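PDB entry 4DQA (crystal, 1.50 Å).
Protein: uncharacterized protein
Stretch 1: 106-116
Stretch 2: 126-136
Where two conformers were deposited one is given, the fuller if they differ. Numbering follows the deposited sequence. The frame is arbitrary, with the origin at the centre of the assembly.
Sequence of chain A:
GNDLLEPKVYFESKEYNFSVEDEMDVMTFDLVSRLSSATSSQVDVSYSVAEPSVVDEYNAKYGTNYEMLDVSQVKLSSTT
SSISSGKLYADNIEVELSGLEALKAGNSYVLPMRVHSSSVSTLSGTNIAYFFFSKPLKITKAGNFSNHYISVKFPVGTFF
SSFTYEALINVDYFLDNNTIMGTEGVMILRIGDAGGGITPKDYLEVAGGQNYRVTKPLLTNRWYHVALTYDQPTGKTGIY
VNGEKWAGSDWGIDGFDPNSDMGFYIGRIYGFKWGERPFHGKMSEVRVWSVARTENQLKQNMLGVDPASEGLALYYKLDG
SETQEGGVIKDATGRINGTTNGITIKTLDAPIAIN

Stretch 1, residues 106-116: GNSYVLPMRVH
Stretch 2 126-136: TNIAYFFFSKP

The two stretches form neighbouring antiparallel β-strands, their N-to-C directions 158° apart and their axes approaching to 4.5 Å. Phi runs mostly from -95° to -141° and psi from 110° to 158°; Gly106 departs from this at 89/17, where a side chain would jam against the preceding carbonyl, and Asn127 sits at -109/17, just before its strand begins.

The register pairs Ser108 with Ser134, Val110 with Phe132, Pro112 with Tyr130 and Arg114 with Ile128 as non-hydrogen-bonded pairs, with CA atoms 4.4 to 4.6 Å apart. Between them, Tyr109–Phe133, Leu111–Phe131 and Met113–Ala129 are hydrogen-bonded pairs with CA spacings of 5.0 to 5.2 Å. Each of these closes a ring of two bonds: Tyr109 N to Phe133 O (2.7 Å) and Phe133 N to Tyr109 O (2.8 Å); Leu111 N to Phe131 O (2.8 Å) and Phe131 N to Leu111 O (3.0 Å); Met113 N to Ala129 O (2.8 Å) and Ala129 N to Met113 O (2.9 Å). Val115 N to Asn127 O (3.0 Å) extends the ladder at one end, and Gly106 N to Lys135 O (2.7 Å) at the other. Pro112 lacks an amide hydrogen, but its non-hydrogen-bonded site demands none from this partner; its CA instead approaches Ala129 O at 3.4 Å.

Side chains alternate between faces. Tyr109, Leu111, Met113, Ala129, Phe131 and Phe133 share one, all buried. The aromatic residues here have chi1 m and chi2 near 90°. Leu111 (t, p) sets CB 4.0 Å from CE1 of Phe133, at the ring edge. Met113, a selenomethionine (m, m, m), lays CG 3.8 Å from CE2 of Phe131; its flexible chain then leads away from the second strand, while small Ala129 occupies the paired position.

On the other face, Val110 (p) brings CG2 within 3.6 Å of CE1 of Phe132 and 4.3 Å of CD2 of Tyr130, at the edge of the tyrosine ring. Pro112, with a C-gamma endo pucker, contributes an apolar surface: its CB lies 3.9 Å from CG2 of Ile128. Both Phe132 and Tyr130 have chi1 m.

Arg114 (t, t, m, chi4 -91°) combines a long aliphatic stem with a polar end. One guanidinium face covers CG1 of Ile128 (m, t), and NH2 lies 3.6 Å from Ile128 CD1. A water accepts hydrogen bonds from Arg114 NH1 (3.2 Å) and Asn127 ND2 (3.0 Å), bridging two donors that could not bond directly; Asn127 has chi1 p and chi2 14°.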

# COMPACT_ATOMS: atom_id res chain seq x y z
N GLY A 106 -1.23 7.44 -1.37
CA GLY A 106 -1.95 6.17 -1.27
C GLY A 106 -3.19 6.33 -0.43
O GLY A 106 -3.76 5.37 0.04
N ASN A 107 -3.61 7.57 -0.24
CA ASN A 107 -4.85 7.86 0.45
C ASN A 107 -5.62 8.84 -0.37
O ASN A 107 -5.08 9.57 -1.18
CB ASN A 107 -4.56 8.48 1.81
CG ASN A 107 -3.96 7.51 2.77
OD1 ASN A 107 -4.66 6.67 3.32
ND2 ASN A 107 -2.65 7.60 2.96
N SER A 108 -6.92 8.84 -0.15
CA SER A 108 -7.75 9.84 -0.78
C SER A 108 -8.31 10.72 0.33
O SER A 108 -8.64 10.24 1.40
CB SER A 108 -8.82 9.19 -1.66
OG SER A 108 -8.22 8.54 -2.77
N TYR A 109 -8.32 12.02 0.07
CA TYR A 109 -8.66 13.01 1.09
C TYR A 109 -9.88 13.80 0.70
O TYR A 109 -10.23 13.87 -0.49
CB TYR A 109 -7.47 13.97 1.29
CG TYR A 109 -6.24 13.28 1.79
CD1 TYR A 109 -6.02 13.11 3.15
CD2 TYR A 109 -5.32 12.75 0.90
CE1 TYR A 109 -4.88 12.46 3.60
CE2 TYR A 109 -4.19 12.11 1.34
CZ TYR A 109 -3.99 11.95 2.70
OH TYR A 109 -2.87 11.30 3.14
N VAL A 110 -10.53 14.39 1.68
CA VAL A 110 -11.70 15.20 1.40
C VAL A 110 -11.71 16.42 2.29
O VAL A 110 -11.28 16.39 3.45
CB VAL A 110 -13.00 14.38 1.58
CG1 VAL A 110 -13.08 13.82 3.00
CG2 VAL A 110 -14.25 15.20 1.24
N LEU A 111 -12.21 17.51 1.73
CA LEU A 111 -12.49 18.72 2.48
C LEU A 111 -13.98 19.02 2.27
O LEU A 111 -14.38 19.38 1.16
CB LEU A 111 -11.64 19.88 1.96
CG LEU A 111 -11.94 21.23 2.62
CD1 LEU A 111 -11.58 21.18 4.08
CD2 LEU A 111 -11.17 22.36 1.93
N PRO A 112 -14.79 18.86 3.31
CA PRO A 112 -16.21 19.15 3.20
C PRO A 112 -16.47 20.56 3.68
O PRO A 112 -16.07 20.88 4.80
CB PRO A 112 -16.86 18.13 4.14
CG PRO A 112 -15.83 17.90 5.21
CD PRO A 112 -14.47 18.14 4.56
N MSE A 113 -17.06 21.40 2.84
CA MSE A 113 -17.36 22.77 3.21
C MSE A 113 -18.86 22.96 3.40
O MSE A 113 -19.65 22.59 2.56
CB MSE A 113 -16.90 23.72 2.11
CG MSE A 113 -15.42 23.65 1.76
SE MSE A 113 -14.32 24.24 3.26
CE MSE A 113 -15.24 25.80 3.79
N ARG A 114 -19.23 23.58 4.51
CA ARG A 114 -20.60 23.89 4.82
C ARG A 114 -20.90 25.32 4.48
O ARG A 114 -20.07 26.19 4.69
CB ARG A 114 -20.86 23.68 6.31
CG ARG A 114 -22.30 23.89 6.71
CD ARG A 114 -22.53 23.42 8.11
NE ARG A 114 -22.53 21.96 8.26
CZ ARG A 114 -23.62 21.19 8.17
NH1 ARG A 114 -24.80 21.75 7.89
NH2 ARG A 114 -23.53 19.88 8.37
N VAL A 115 -22.10 25.56 3.95
CA VAL A 115 -22.58 26.92 3.77
C VAL A 115 -23.64 27.23 4.83
O VAL A 115 -24.44 26.37 5.23
CB VAL A 115 -23.11 27.19 2.32
CG1 VAL A 115 -24.32 26.30 2.01
CG2 VAL A 115 -23.46 28.66 2.12
N HIS A 116 -23.65 28.49 5.27
CA HIS A 116 -24.56 29.04 6.26
C HIS A 116 -25.14 30.33 5.67
O HIS A 116 -24.56 30.93 4.75
CB HIS A 116 -23.79 29.43 7.53
CG HIS A 116 -22.90 28.37 8.09
ND1 HIS A 116 -23.35 27.35 8.89
CD2 HIS A 116 -21.57 28.19 7.95
CE1 HIS A 116 -22.33 26.57 9.21
NE2 HIS A 116 -21.23 27.07 8.68
N THR A 126 -28.00 19.35 1.21
CA THR A 126 -27.49 20.03 0.03
C THR A 126 -26.66 21.24 0.42
O THR A 126 -26.41 22.09 -0.42
CB THR A 126 -28.65 20.55 -0.82
OG1 THR A 126 -29.43 21.45 -0.02
CG2 THR A 126 -29.52 19.39 -1.29
N ASN A 127 -26.27 21.32 1.69
CA ASN A 127 -25.51 22.48 2.16
C ASN A 127 -24.06 22.17 2.47
O ASN A 127 -23.38 22.95 3.15
CB ASN A 127 -26.17 23.13 3.37
CG ASN A 127 -26.45 22.14 4.48
OD1 ASN A 127 -25.94 21.03 4.49
ND2 ASN A 127 -27.27 22.55 5.43
N ILE A 128 -23.58 21.04 1.97
CA ILE A 128 -22.18 20.67 2.06
C ILE A 128 -21.64 20.40 0.66
O ILE A 128 -22.27 19.70 -0.13
CB ILE A 128 -21.95 19.44 2.95
CG1 ILE A 128 -22.44 19.71 4.38
CG2 ILE A 128 -20.47 19.03 2.92
CD1 ILE A 128 -22.53 18.47 5.23
N ALA A 129 -20.49 20.98 0.36
CA ALA A 129 -19.78 20.75 -0.89
C ALA A 129 -18.57 19.89 -0.54
O ALA A 129 -17.84 20.19 0.42
CB ALA A 129 -19.34 22.08 -1.51
N TYR A 130 -18.34 18.83 -1.32
CA TYR A 130 -17.25 17.90 -1.04
C TYR A 130 -16.16 18.03 -2.08
O TYR A 130 -16.41 17.95 -3.29
CB TYR A 130 -17.76 16.46 -1.04
CG TYR A 130 -18.84 16.16 -0.02
CD1 TYR A 130 -20.17 16.47 -0.28
CD2 TYR A 130 -18.53 15.56 1.18
CE1 TYR A 130 -21.15 16.20 0.63
CE2 TYR A 130 -19.52 15.28 2.10
CZ TYR A 130 -20.83 15.62 1.83
OH TYR A 130 -21.83 15.35 2.75
N PHE A 131 -14.95 18.33 -1.62
CA PHE A 131 -13.81 18.44 -2.50
C PHE A 131 -12.86 17.30 -2.19
O PHE A 131 -12.41 17.15 -1.07
CB PHE A 131 -13.14 19.79 -2.27
CG PHE A 131 -14.05 20.95 -2.56
CD1 PHE A 131 -14.16 21.47 -3.85
CD2 PHE A 131 -14.85 21.47 -1.57
CE1 PHE A 131 -15.03 22.53 -4.12
CE2 PHE A 131 -15.73 22.53 -1.83
CZ PHE A 131 -15.82 23.04 -3.11
N PHE A 132 -12.59 16.49 -3.20
CA PHE A 132 -11.81 15.27 -3.02
C PHE A 132 -10.42 15.46 -3.63
O PHE A 132 -10.25 16.10 -4.68
CB PHE A 132 -12.52 14.10 -3.68
CG PHE A 132 -13.85 13.80 -3.06
CD1 PHE A 132 -13.92 13.10 -1.88
CD2 PHE A 132 -15.02 14.18 -3.68
CE1 PHE A 132 -15.14 12.80 -1.31
CE2 PHE A 132 -16.24 13.89 -3.11
CZ PHE A 132 -16.31 13.20 -1.92
N PHE A 133 -9.43 14.91 -2.95
CA PHE A 133 -8.04 15.05 -3.37
C PHE A 133 -7.40 13.67 -3.35
O PHE A 133 -7.41 12.98 -2.34
CB PHE A 133 -7.29 15.98 -2.43
CG PHE A 133 -7.92 17.33 -2.30
CD1 PHE A 133 -8.98 17.53 -1.42
CD2 PHE A 133 -7.49 18.39 -3.08
CE1 PHE A 133 -9.58 18.77 -1.32
CE2 PHE A 133 -8.10 19.63 -2.97
CZ PHE A 133 -9.14 19.81 -2.09
N SER A 134 -6.88 13.25 -4.50
CA SER A 134 -6.23 11.96 -4.57
C SER A 134 -4.72 12.19 -4.57
O SER A 134 -4.21 13.14 -5.18
CB SER A 134 -6.67 11.22 -5.83
OG SER A 134 -6.54 12.04 -6.98
N LYS A 135 -4.01 11.35 -3.84
CA LYS A 135 -2.56 11.44 -3.86
C LYS A 135 -2.01 10.05 -4.11
O LYS A 135 -1.99 9.22 -3.21
CB LYS A 135 -2.01 12.02 -2.59
CG LYS A 135 -0.57 12.47 -2.79
CD LYS A 135 -0.01 13.19 -1.58
CE LYS A 135 1.42 13.63 -1.83
NZ LYS A 135 2.00 14.34 -0.65
N PRO A 136 -1.56 9.80 -5.34
CA PRO A 136 -1.20 8.46 -5.80
C PRO A 136 0.07 7.91 -5.19
O PRO A 136 1.08 8.61 -5.10
CB PRO A 136 -1.00 8.65 -7.31
CG PRO A 136 -0.67 10.05 -7.48
CD PRO A 136 -1.41 10.80 -6.41
O HOH W 1 -27.97 21.27 8.08